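Local coordinates for protein desulfoferrodoxin (Rbo) (Treponema pallidum subsp. pallidum str. Nichols, PDB 1Y07) that probably reduces superoxide to hydrogen peroxide at a mononuclear iron centre as a class III superoxide reductase, at residues B[50-54]-B[115-119]; B[78-82]-B[91-95]; B[37-41]-B[123-127]. One frame throughout, in Å; residues are numbered along the deposited sequence.

The four-stranded antiparallel sheet runs through all three contacts, which differ mainly in depth and chemistry. Contacts 1 and 2 are buried and share neighbouring strands, 112-119 and 78-85: Tyr116 O lies 2.8 Å from Cys82 N and Phe118 O 2.8 Å from Ala79 N, so 115-119 is laid alongside 78-82. On its other side, Glu117 N lies 2.9 Å from Trp125 O, which brings in contact 3. Contact 1 joins two sheets through side chains and the iron; contact 2 is backbone pairing within a hairpin that reaches the second subunit; contact 3, partly exposed, sets an irregular loop against the sheet edge with one backbone hydrogen bond and a glycine on an indole face.

Contact 1: B[50-54]-B[115-119]; sequences HIPVV and AYEFC. With FE (Fe (III) ion), chain H.
Pro52 points the CG tip of its ring at the Ala115-Tyr116 peptide, with CG 3.6 Å from Ala115 O and 4.3 Å from Tyr116 N; its CB lies 4.1 Å from Ala115 CB and its CD 4.2 Å from Glu117 CG. Next along, Val54 (chi1 t) brings CG2 to 3.7 Å from Ala115 CB. Both backbones are extended beyond His50, and strand 52-54 runs against strand 115-119 at 147°, the axes 7.4 Å apart, with Pro52 and Ala115 as the nearest CA pair at 6.4 Å. That spacing is too wide for backbone pairing: the strands belong to two different sheets, and the side chains of Pro52, Val54, Ala115 and Glu117 fill the gap of an immunoglobulin-like beta sandwich. At the end of the sandwich the gap is bridged by metal. His50 (chi1 m, chi2 91°) binds FE through NE2 at 2.3 Å, and Cys119 (chi1 t) binds it through SG at 2.1 Å; His50 NE2 and Cys119 SG stand 3.5 Å apart, subtending about 107° at the iron. His70, His76 and His122 complete the four-histidine, one-cysteine site of superoxide reductases. His50 ND1 is hydrogen-bonded to Ala46 O, so both ring nitrogens have partners. Glu117 with chi1 and chi2 both p turns its carboxylate to the His50 backbone, OE1 lying 2.6 Å from His50 O and 3.4 Å from His50 CB.

Contact 2: B[78-82]-B[91-95]; sequences IAWVC and LKELP
Leu94, just past strand 88-93, packs its CD1 3.7 Å from Val81 CG2 and its CD2 4.1 Å from Ile78 CG2 in the hairpin 78-85/88-93. On the opposite sheet face, Leu91 CD1 lies over the six-membered ring of Trp80 (chi1 p), 4.2 Å from the centroid and 23° off the normal, a CH-pi contact, and 4.0 Å from Cys82 CB. The strands run antiparallel at 162°, axes 4.7 Å apart. Val81 and Lys92 form the hydrogen-bonded pair (N to O 3.0 Å each way), flanked by the non-hydrogen-bonded pairs Trp80-Glu93 and Cys82-Leu91, CA-CA 4.0 and 4.2 Å. Ala79 (phi/psi -81/-43) is not extended, yet its O accepts a hydrogen bond from Leu94 N at 2.9 Å. A water donates to Ile78 O and Leu94 O, 2.7 Å each. On the Val81 face, buried Lys92 extends to facing strand 101-105, NZ hydrogen-bonded to Thr103 O. Glu93 OE2 salt-bridges Arg3 of the second subunit, where Leu91's antiparallel ladder continues the sheet: one charge joins sheets, the other subunits.

Contact 3: B[37-41]-B[123-127]; sequences AVPVG and GVWSG
This contact packs a loop against an outer strand of the four-stranded sheet: the irregular segment 37-41, after strand 34-36, comes in across 123-127, reaching it with Val38-Gly41. Val40 and Trp125 are the nearest CA pair at 4.8 Å. The backbone link is Gly41 N to Val124 O, a hydrogen bond of 2.7 Å at 150°, and the same carbonyl receives a CA-H...O contact from Val40 CA at 3.1 Å. Side chains pack around it: Val38 CG2 (chi1 m) meets Val124 CG2 (chi1 t) at 3.4 Å, while Val40 (chi1 t) places CG1 3.6 Å from Ser126 N and 3.7 Å from Ser126 OG. Trp125, chi1 m and chi2 76°, swings its indole back to the loop, so that Gly41 CA stands 3.4 Å above the six-membered ring centroid, 6° off the normal. A beta carbon on Gly41 would clash, 2.3 Å from Trp125 CZ2, so the CH-pi contact depends on glycine. Val38 is hydrogen-bonded through its backbone to Phe7, tying the loop to strand 5-9. The other face of the Trp125 indole stacks on His50 and its NE1 is hydrogen-bonded to His122 O, so the loop rests on the second shell of the four-histidine, one-cysteine iron site.

Contact 1: B[50-54]-B[115-119]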
ATOM      1  N   HIS B  50     -15.852  -7.893  13.168  1.00 16.86           N
ATOM      2  CA  HIS B  50     -14.469  -7.594  12.717  1.00 16.87           C
ATOM      3  C   HIS B  50     -13.991  -8.214  11.408  1.00 16.81           C
ATOM      4  O   HIS B  50     -13.122  -7.612  10.767  1.00 17.66           O
ATOM      5  CB  HIS B  50     -13.410  -7.866  13.821  1.00 16.86           C
ATOM      6  CG  HIS B  50     -13.482  -6.906  14.974  1.00 17.99           C
ATOM      7  ND1 HIS B  50     -14.248  -7.155  16.104  1.00 17.95           N
ATOM      8  CD2 HIS B  50     -12.926  -5.678  15.150  1.00 16.96           C
ATOM      9  CE1 HIS B  50     -14.154  -6.116  16.920  1.00 19.30           C
ATOM     10  NE2 HIS B  50     -13.402  -5.179  16.337  1.00 18.47           N
ATOM     11  N   ILE B  51     -14.523  -9.369  10.987  1.00 16.92           N
ATOM     12  CA  ILE B  51     -14.116  -9.936   9.691  1.00 17.88           C
ATOM     13  C   ILE B  51     -14.657  -9.120   8.502  1.00 17.84           C
ATOM     14  O   ILE B  51     -15.870  -8.958   8.386  1.00 18.06           O
ATOM     15  CB  ILE B  51     -14.526 -11.419   9.555  1.00 18.36           C
ATOM     16  CG1 ILE B  51     -13.722 -12.253  10.547  1.00 19.06           C
ATOM     17  CG2 ILE B  51     -14.357 -11.904   8.105  1.00 17.22           C
ATOM     18  CD1 ILE B  51     -13.980 -13.654  10.437  1.00 19.84           C
ATOM     19  N   PRO B  52     -13.778  -8.662   7.600  1.00 18.31           N
ATOM     20  CA  PRO B  52     -14.191  -7.894   6.429  1.00 18.05           C
ATOM     21  C   PRO B  52     -15.001  -8.758   5.456  1.00 18.50           C
ATOM     22  O   PRO B  52     -14.641  -9.921   5.191  1.00 18.63           O
ATOM     23  CB  PRO B  52     -12.853  -7.387   5.814  1.00 18.48           C
ATOM     24  CG  PRO B  52     -11.818  -8.137   6.413  1.00 18.70           C
ATOM     25  CD  PRO B  52     -12.323  -8.847   7.625  1.00 17.77           C
ATOM     26  N   VAL B  53     -16.133  -8.205   5.015  1.00 17.64           N
ATOM     27  CA  VAL B  53     -16.953  -8.779   3.980  1.00 18.10           C
ATOM     28  C   VAL B  53     -16.638  -8.065   2.684  1.00 18.28           C
ATOM     29  O   VAL B  53     -16.716  -6.848   2.630  1.00 18.85           O
ATOM     30  CB  VAL B  53     -18.490  -8.643   4.332  1.00 18.41           C
ATOM     31  CG1 VAL B  53     -19.394  -8.940   3.124  1.00 19.87           C
ATOM     32  CG2 VAL B  53     -18.860  -9.539   5.516  1.00 18.80           C
ATOM     33  N   VAL B  54     -16.329  -8.836   1.643  1.00 19.08           N
ATOM     34  CA  VAL B  54     -15.953  -8.310   0.334  1.00 19.55           C
ATOM     35  C   VAL B  54     -17.097  -8.501  -0.667  1.00 19.47           C
ATOM     36  O   VAL B  54     -17.686  -9.566  -0.751  1.00 19.13           O
ATOM     37  CB  VAL B  54     -14.609  -8.982  -0.167  1.00 19.74           C
ATOM     38  CG1 VAL B  54     -14.186  -8.443  -1.512  1.00 20.34           C
ATOM     39  CG2 VAL B  54     -13.500  -8.780   0.881  1.00 19.52           C
ATOM     40  N   ALA B 115      -8.878  -9.102   1.914  1.00 16.77           N
ATOM     41  CA  ALA B 115      -9.062  -7.828   2.582  1.00 16.29           C
ATOM     42  C   ALA B 115      -8.640  -7.957   4.024  1.00 16.30           C
ATOM     43  O   ALA B 115      -8.807  -9.024   4.602  1.00 15.92           O
ATOM     44  CB  ALA B 115     -10.502  -7.371   2.492  1.00 17.72           C
ATOM     45  N   TYR B 116      -8.148  -6.853   4.596  1.00 16.55           N
ATOM     46  CA  TYR B 116      -7.633  -6.749   5.967  1.00 16.50           C
ATOM     47  C   TYR B 116      -8.169  -5.457   6.551  1.00 16.26           C
ATOM     48  O   TYR B 116      -8.228  -4.493   5.856  1.00 17.17           O
ATOM     49  CB  TYR B 116      -6.097  -6.735   6.024  1.00 16.66           C
ATOM     50  CG  TYR B 116      -5.430  -7.825   5.212  1.00 18.77           C
ATOM     51  CD1 TYR B 116      -5.315  -7.697   3.839  1.00 20.99           C
ATOM     52  CD2 TYR B 116      -4.957  -8.998   5.813  1.00 21.73           C
ATOM     53  CE1 TYR B 116      -4.714  -8.681   3.063  1.00 22.87           C
ATOM     54  CE2 TYR B 116      -4.339  -9.983   5.043  1.00 23.24           C
ATOM     55  CZ  TYR B 116      -4.247  -9.813   3.660  1.00 24.76           C
ATOM     56  OH  TYR B 116      -3.692 -10.771   2.822  1.00 29.37           O
ATOM     57  N   GLU B 117      -8.618  -5.477   7.810  1.00 15.93           N
ATOM     58  CA  GLU B 117      -9.111  -4.256   8.500  1.00 15.19           C
ATOM     59  C   GLU B 117      -8.458  -4.162   9.852  1.00 16.05           C
ATOM     60  O   GLU B 117      -8.211  -5.185  10.487  1.00 15.84           O
ATOM     61  CB  GLU B 117     -10.637  -4.225   8.625  1.00 15.36           C
ATOM     62  CG  GLU B 117     -11.227  -5.260   9.562  1.00 14.65           C
ATOM     63  CD  GLU B 117     -11.284  -4.854  11.041  1.00 16.41           C
ATOM     64  OE1 GLU B 117     -11.756  -5.666  11.870  1.00 18.18           O
ATOM     65  OE2 GLU B 117     -10.837  -3.775  11.416  1.00 17.61           O
ATOM     66  N   PHE B 118      -8.148  -2.951  10.290  1.00 16.59           N
ATOM     67  CA  PHE B 118      -7.610  -2.702  11.622  1.00 17.36           C
ATOM     68  C   PHE B 118      -8.602  -1.958  12.517  1.00 17.50           C
ATOM     69  O   PHE B 118      -9.011  -0.840  12.196  1.00 16.24           O
ATOM     70  CB  PHE B 118      -6.316  -1.856  11.521  1.00 18.35           C
ATOM     71  CG  PHE B 118      -5.703  -1.520  12.881  1.00 20.99           C
ATOM     72  CD1 PHE B 118      -5.186  -2.516  13.685  1.00 24.06           C
ATOM     73  CD2 PHE B 118      -5.650  -0.211  13.338  1.00 23.10           C
ATOM     74  CE1 PHE B 118      -4.654  -2.213  14.924  1.00 24.38           C
ATOM     75  CE2 PHE B 118      -5.099   0.088  14.590  1.00 23.38           C
ATOM     76  CZ  PHE B 118      -4.612  -0.899  15.365  1.00 24.38           C
ATOM     77  N   CYS B 119      -8.941  -2.580  13.647  1.00 17.65           N
ATOM     78  CA  CYS B 119      -9.711  -1.917  14.695  1.00 19.10           C
ATOM     79  C   CYS B 119      -8.744  -1.391  15.773  1.00 19.17           C
ATOM     80  O   CYS B 119      -7.805  -2.059  16.173  1.00 19.05           O
ATOM     81  CB  CYS B 119     -10.724  -2.878  15.285  1.00 19.45           C
ATOM     82  SG  CYS B 119     -11.380  -2.335  16.893  1.00 22.12           S
TER
HETATM   83 FE    FE H 130     -13.162  -3.309  17.575  1.00 37.48          FE

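Contact 2: B[78-82]-B[91-95]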
ATOM      1  N   ILE B  78     -12.956   1.455  13.192  1.00 18.18           N
ATOM      2  CA  ILE B  78     -12.100   0.841  12.147  1.00 17.06           C
ATOM      3  C   ILE B  78     -11.245   1.932  11.521  1.00 16.42           C
ATOM      4  O   ILE B  78     -11.745   2.894  10.928  1.00 17.54           O
ATOM      5  CB  ILE B  78     -12.937   0.148  11.056  1.00 16.60           C
ATOM      6  CG1 ILE B  78     -13.923  -0.865  11.664  1.00 17.23           C
ATOM      7  CG2 ILE B  78     -12.008  -0.518  10.060  1.00 16.37           C
ATOM      8  CD1 ILE B  78     -13.284  -1.809  12.685  1.00 18.86           C
ATOM      9  N   ALA B  79      -9.941   1.754  11.603  1.00 15.78           N
ATOM     10  CA  ALA B  79      -8.976   2.769  11.185  1.00 14.86           C
ATOM     11  C   ALA B  79      -8.755   2.760   9.694  1.00 13.91           C
ATOM     12  O   ALA B  79      -8.708   3.812   9.060  1.00 14.08           O
ATOM     13  CB  ALA B  79      -7.697   2.534  11.862  1.00 15.18           C
ATOM     14  N   TRP B  80      -8.631   1.572   9.131  1.00 13.97           N
ATOM     15  CA  TRP B  80      -8.276   1.426   7.723  1.00 14.06           C
ATOM     16  C   TRP B  80      -8.634   0.024   7.241  1.00 14.26           C
ATOM     17  O   TRP B  80      -8.847  -0.900   8.051  1.00 13.86           O
ATOM     18  CB  TRP B  80      -6.785   1.792   7.464  1.00 14.18           C
ATOM     19  CG  TRP B  80      -5.740   1.076   8.333  1.00 15.75           C
ATOM     20  CD1 TRP B  80      -5.036   1.625   9.364  1.00 17.20           C
ATOM     21  CD2 TRP B  80      -5.272  -0.281   8.215  1.00 14.45           C
ATOM     22  NE1 TRP B  80      -4.179   0.699   9.922  1.00 16.96           N
ATOM     23  CE2 TRP B  80      -4.300  -0.484   9.244  1.00 16.12           C
ATOM     24  CE3 TRP B  80      -5.601  -1.366   7.382  1.00 12.72           C
ATOM     25  CZ2 TRP B  80      -3.673  -1.703   9.441  1.00 14.58           C
ATOM     26  CZ3 TRP B  80      -4.970  -2.582   7.579  1.00 13.94           C
ATOM     27  CH2 TRP B  80      -3.999  -2.732   8.575  1.00 12.33           C
ATOM     28  N   VAL B  81      -8.689  -0.123   5.928  1.00 13.79           N
ATOM     29  CA  VAL B  81      -8.878  -1.386   5.248  1.00 13.92           C
ATOM     30  C   VAL B  81      -7.785  -1.456   4.184  1.00 13.44           C
ATOM     31  O   VAL B  81      -7.521  -0.453   3.486  1.00 14.14           O
ATOM     32  CB  VAL B  81     -10.281  -1.487   4.564  1.00 14.16           C
ATOM     33  CG1 VAL B  81     -10.376  -2.712   3.677  1.00 14.86           C
ATOM     34  CG2 VAL B  81     -11.378  -1.451   5.638  1.00 15.17           C
ATOM     35  N   CYS B  82      -7.159  -2.608   4.089  1.00 13.15           N
ATOM     36  CA  CYS B  82      -6.124  -2.905   3.090  1.00 13.42           C
ATOM     37  C   CYS B  82      -6.659  -4.024   2.182  1.00 14.60           C
ATOM     38  O   CYS B  82      -7.254  -4.981   2.663  1.00 15.36           O
ATOM     39  CB  CYS B  82      -4.842  -3.321   3.797  1.00 13.40           C
ATOM     40  SG  CYS B  82      -3.525  -3.905   2.735  1.00 16.24           S
ATOM     41  N   LEU B  91      -4.542   0.619   0.284  1.00 12.31           N
ATOM     42  CA  LEU B  91      -4.947   0.870   1.636  1.00 13.41           C
ATOM     43  C   LEU B  91      -5.647   2.203   1.688  1.00 12.39           C
ATOM     44  O   LEU B  91      -5.207   3.178   1.088  1.00 12.83           O
ATOM     45  CB  LEU B  91      -3.773   0.751   2.596  1.00 14.79           C
ATOM     46  CG  LEU B  91      -4.053   0.827   4.117  1.00 16.27           C
ATOM     47  CD1 LEU B  91      -2.989   0.093   4.921  1.00 17.00           C
ATOM     48  CD2 LEU B  91      -4.148   2.256   4.470  1.00 16.96           C
ATOM     49  N   LYS B  92      -6.808   2.212   2.337  1.00 11.42           N
ATOM     50  CA  LYS B  92      -7.534   3.450   2.591  1.00 12.36           C
ATOM     51  C   LYS B  92      -7.901   3.544   4.049  1.00 13.63           C
ATOM     52  O   LYS B  92      -8.445   2.598   4.644  1.00 13.91           O
ATOM     53  CB  LYS B  92      -8.859   3.476   1.757  1.00 11.67           C
ATOM     54  CG  LYS B  92      -8.649   3.621   0.255  1.00 13.31           C
ATOM     55  CD  LYS B  92      -9.953   3.713  -0.546  1.00 12.15           C
ATOM     56  CE  LYS B  92      -9.764   4.304  -1.921  1.00 12.10           C
ATOM     57  NZ  LYS B  92     -10.989   4.514  -2.609  1.00 12.27           N
ATOM     58  N   GLU B  93      -7.634   4.701   4.632  1.00 14.61           N
ATOM     59  CA  GLU B  93      -8.110   4.988   5.979  1.00 16.09           C
ATOM     60  C   GLU B  93      -9.602   5.311   5.907  1.00 15.90           C
ATOM     61  O   GLU B  93     -10.086   5.850   4.923  1.00 16.65           O
ATOM     62  CB  GLU B  93      -7.322   6.135   6.587  1.00 17.49           C
ATOM     63  CG  GLU B  93      -5.871   5.756   6.755  1.00 22.46           C
ATOM     64  CD  GLU B  93      -4.942   6.852   7.289  1.00 29.56           C
ATOM     65  OE1 GLU B  93      -5.321   8.038   7.220  1.00 34.71           O
ATOM     66  OE2 GLU B  93      -3.812   6.517   7.747  1.00 31.63           O
ATOM     67  N   LEU B  94     -10.344   4.960   6.933  1.00 16.15           N
ATOM     68  CA  LEU B  94     -11.784   5.244   7.009  1.00 16.51           C
ATOM     69  C   LEU B  94     -12.090   6.523   7.857  1.00 17.23           C
ATOM     70  O   LEU B  94     -11.552   6.664   8.947  1.00 17.20           O
ATOM     71  CB  LEU B  94     -12.464   4.052   7.695  1.00 16.44           C
ATOM     72  CG  LEU B  94     -12.965   2.978   6.720  1.00 19.54           C
ATOM     73  CD1 LEU B  94     -11.859   2.196   6.063  1.00 21.43           C
ATOM     74  CD2 LEU B  94     -13.860   2.013   7.446  1.00 20.82           C
ATOM     75  N   PRO B  95     -12.912   7.460   7.364  1.00 17.87           N
ATOM     76  CA  PRO B  95     -13.364   8.594   8.192  1.00 18.96           C
ATOM     77  C   PRO B  95     -14.065   8.054   9.422  1.00 20.18           C
ATOM     78  O   PRO B  95     -14.961   7.206   9.272  1.00 18.80           O
ATOM     79  CB  PRO B  95     -14.340   9.328   7.264  1.00 18.51           C
ATOM     80  CG  PRO B  95     -13.833   8.998   5.905  1.00 19.54           C
ATOM     81  CD  PRO B  95     -13.436   7.564   6.002  1.00 18.07           C
TER
HETATM   82  O   HOH W   1     -11.890   5.543  11.372  1.00 32.44           O

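Contact 3: B[37-41]-B[123-127]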
ATOM      1  N   ALA B  37       5.135  -7.810  13.993  1.00 15.05           N
ATOM      2  CA  ALA B  37       3.964  -8.035  13.149  1.00 14.38           C
ATOM      3  C   ALA B  37       2.785  -8.373  14.041  1.00 16.99           C
ATOM      4  O   ALA B  37       2.853  -9.297  14.900  1.00 15.27           O
ATOM      5  CB  ALA B  37       4.238  -9.183  12.198  1.00 13.44           C
ATOM      6  N   VAL B  38       1.712  -7.600  13.899  1.00 18.93           N
ATOM      7  CA  VAL B  38       0.491  -7.885  14.657  1.00 21.45           C
ATOM      8  C   VAL B  38      -0.173  -9.178  14.128  1.00 22.64           C
ATOM      9  O   VAL B  38      -0.057  -9.519  12.965  1.00 22.81           O
ATOM     10  CB  VAL B  38      -0.501  -6.686  14.626  1.00 21.55           C
ATOM     11  CG1 VAL B  38       0.142  -5.414  15.161  1.00 22.21           C
ATOM     12  CG2 VAL B  38      -0.998  -6.466  13.249  1.00 22.27           C
ATOM     13  N   PRO B  39      -0.810  -9.970  14.979  1.00 24.59           N
ATOM     14  CA  PRO B  39      -1.548 -11.117  14.466  1.00 25.27           C
ATOM     15  C   PRO B  39      -2.863 -10.692  13.810  1.00 26.28           C
ATOM     16  O   PRO B  39      -3.345  -9.568  14.021  1.00 28.24           O
ATOM     17  CB  PRO B  39      -1.802 -11.921  15.720  1.00 25.20           C
ATOM     18  CG  PRO B  39      -1.903 -10.921  16.768  1.00 24.88           C
ATOM     19  CD  PRO B  39      -0.876  -9.880  16.448  1.00 25.02           C
ATOM     20  N   VAL B  40      -3.409 -11.555  12.981  1.00 26.75           N
ATOM     21  CA  VAL B  40      -4.784 -11.406  12.563  1.00 27.88           C
ATOM     22  C   VAL B  40      -5.658 -12.105  13.596  1.00 27.74           C
ATOM     23  O   VAL B  40      -5.284 -13.197  14.091  1.00 28.12           O
ATOM     24  CB  VAL B  40      -5.027 -12.037  11.187  1.00 28.85           C
ATOM     25  CG1 VAL B  40      -6.520 -12.316  10.967  1.00 29.96           C
ATOM     26  CG2 VAL B  40      -4.502 -11.112  10.078  1.00 29.30           C
ATOM     27  N   GLY B  41      -6.816 -11.524  13.920  1.00 26.79           N
ATOM     28  CA  GLY B  41      -7.709 -12.112  14.914  1.00 27.04           C
ATOM     29  C   GLY B  41      -8.224 -13.487  14.507  1.00 27.16           C
ATOM     30  O   GLY B  41      -8.478 -13.744  13.322  1.00 26.83           O
ATOM     31  N   GLY B 123      -7.385  -4.848  16.896  1.00 19.27           N
ATOM     32  CA  GLY B 123      -6.326  -5.257  15.980  1.00 18.56           C
ATOM     33  C   GLY B 123      -6.749  -5.642  14.553  1.00 18.84           C
ATOM     34  O   GLY B 123      -7.829  -5.266  14.084  1.00 17.36           O
ATOM     35  N   VAL B 124      -5.899  -6.398  13.856  1.00 17.81           N
ATOM     36  CA  VAL B 124      -6.172  -6.696  12.454  1.00 17.95           C
ATOM     37  C   VAL B 124      -6.951  -7.993  12.272  1.00 16.85           C
ATOM     38  O   VAL B 124      -6.703  -8.976  12.985  1.00 15.91           O
ATOM     39  CB  VAL B 124      -4.876  -6.800  11.615  1.00 18.83           C
ATOM     40  CG1 VAL B 124      -5.215  -7.021  10.133  1.00 19.58           C
ATOM     41  CG2 VAL B 124      -3.990  -5.576  11.840  1.00 20.11           C
ATOM     42  N   TRP B 125      -7.842  -7.978  11.279  1.00 17.17           N
ATOM     43  CA  TRP B 125      -8.672  -9.100  10.841  1.00 18.20           C
ATOM     44  C   TRP B 125      -8.723  -9.241   9.307  1.00 18.72           C
ATOM     45  O   TRP B 125      -8.829  -8.245   8.560  1.00 18.06           O
ATOM     46  CB  TRP B 125     -10.117  -8.947  11.371  1.00 18.49           C
ATOM     47  CG  TRP B 125     -10.176  -8.871  12.867  1.00 18.38           C
ATOM     48  CD1 TRP B 125      -9.844  -7.800  13.657  1.00 20.17           C
ATOM     49  CD2 TRP B 125     -10.522  -9.926  13.753  1.00 17.62           C
ATOM     50  NE1 TRP B 125      -9.984  -8.124  14.983  1.00 20.44           N
ATOM     51  CE2 TRP B 125     -10.398  -9.431  15.076  1.00 18.70           C
ATOM     52  CE3 TRP B 125     -10.944 -11.234  13.564  1.00 16.83           C
ATOM     53  CZ2 TRP B 125     -10.700 -10.204  16.198  1.00 18.71           C
ATOM     54  CZ3 TRP B 125     -11.229 -12.014  14.671  1.00 17.62           C
ATOM     55  CH2 TRP B 125     -11.103 -11.498  15.979  1.00 18.29           C
ATOM     56  N   SER B 126      -8.670 -10.467   8.813  1.00 19.54           N
ATOM     57  CA  SER B 126      -8.749 -10.701   7.386  1.00 20.53           C
ATOM     58  C   SER B 126      -9.987 -11.470   6.895  1.00 21.84           C
ATOM     59  O   SER B 126     -10.545 -12.313   7.603  1.00 21.35           O
ATOM     60  CB  SER B 126      -7.493 -11.409   6.896  1.00 20.66           C
ATOM     61  OG  SER B 126      -7.397 -12.721   7.378  1.00 22.20           O
ATOM     62  N   GLY B 127     -10.396 -11.157   5.670  1.00 23.02           N
ATOM     63  CA  GLY B 127     -11.547 -11.763   5.037  1.00 24.75           C
ATOM     64  C   GLY B 127     -11.464 -11.780   3.522  1.00 26.30           C
ATOM     65  O   GLY B 127     -10.705 -11.009   2.917  1.00 26.54           O
TER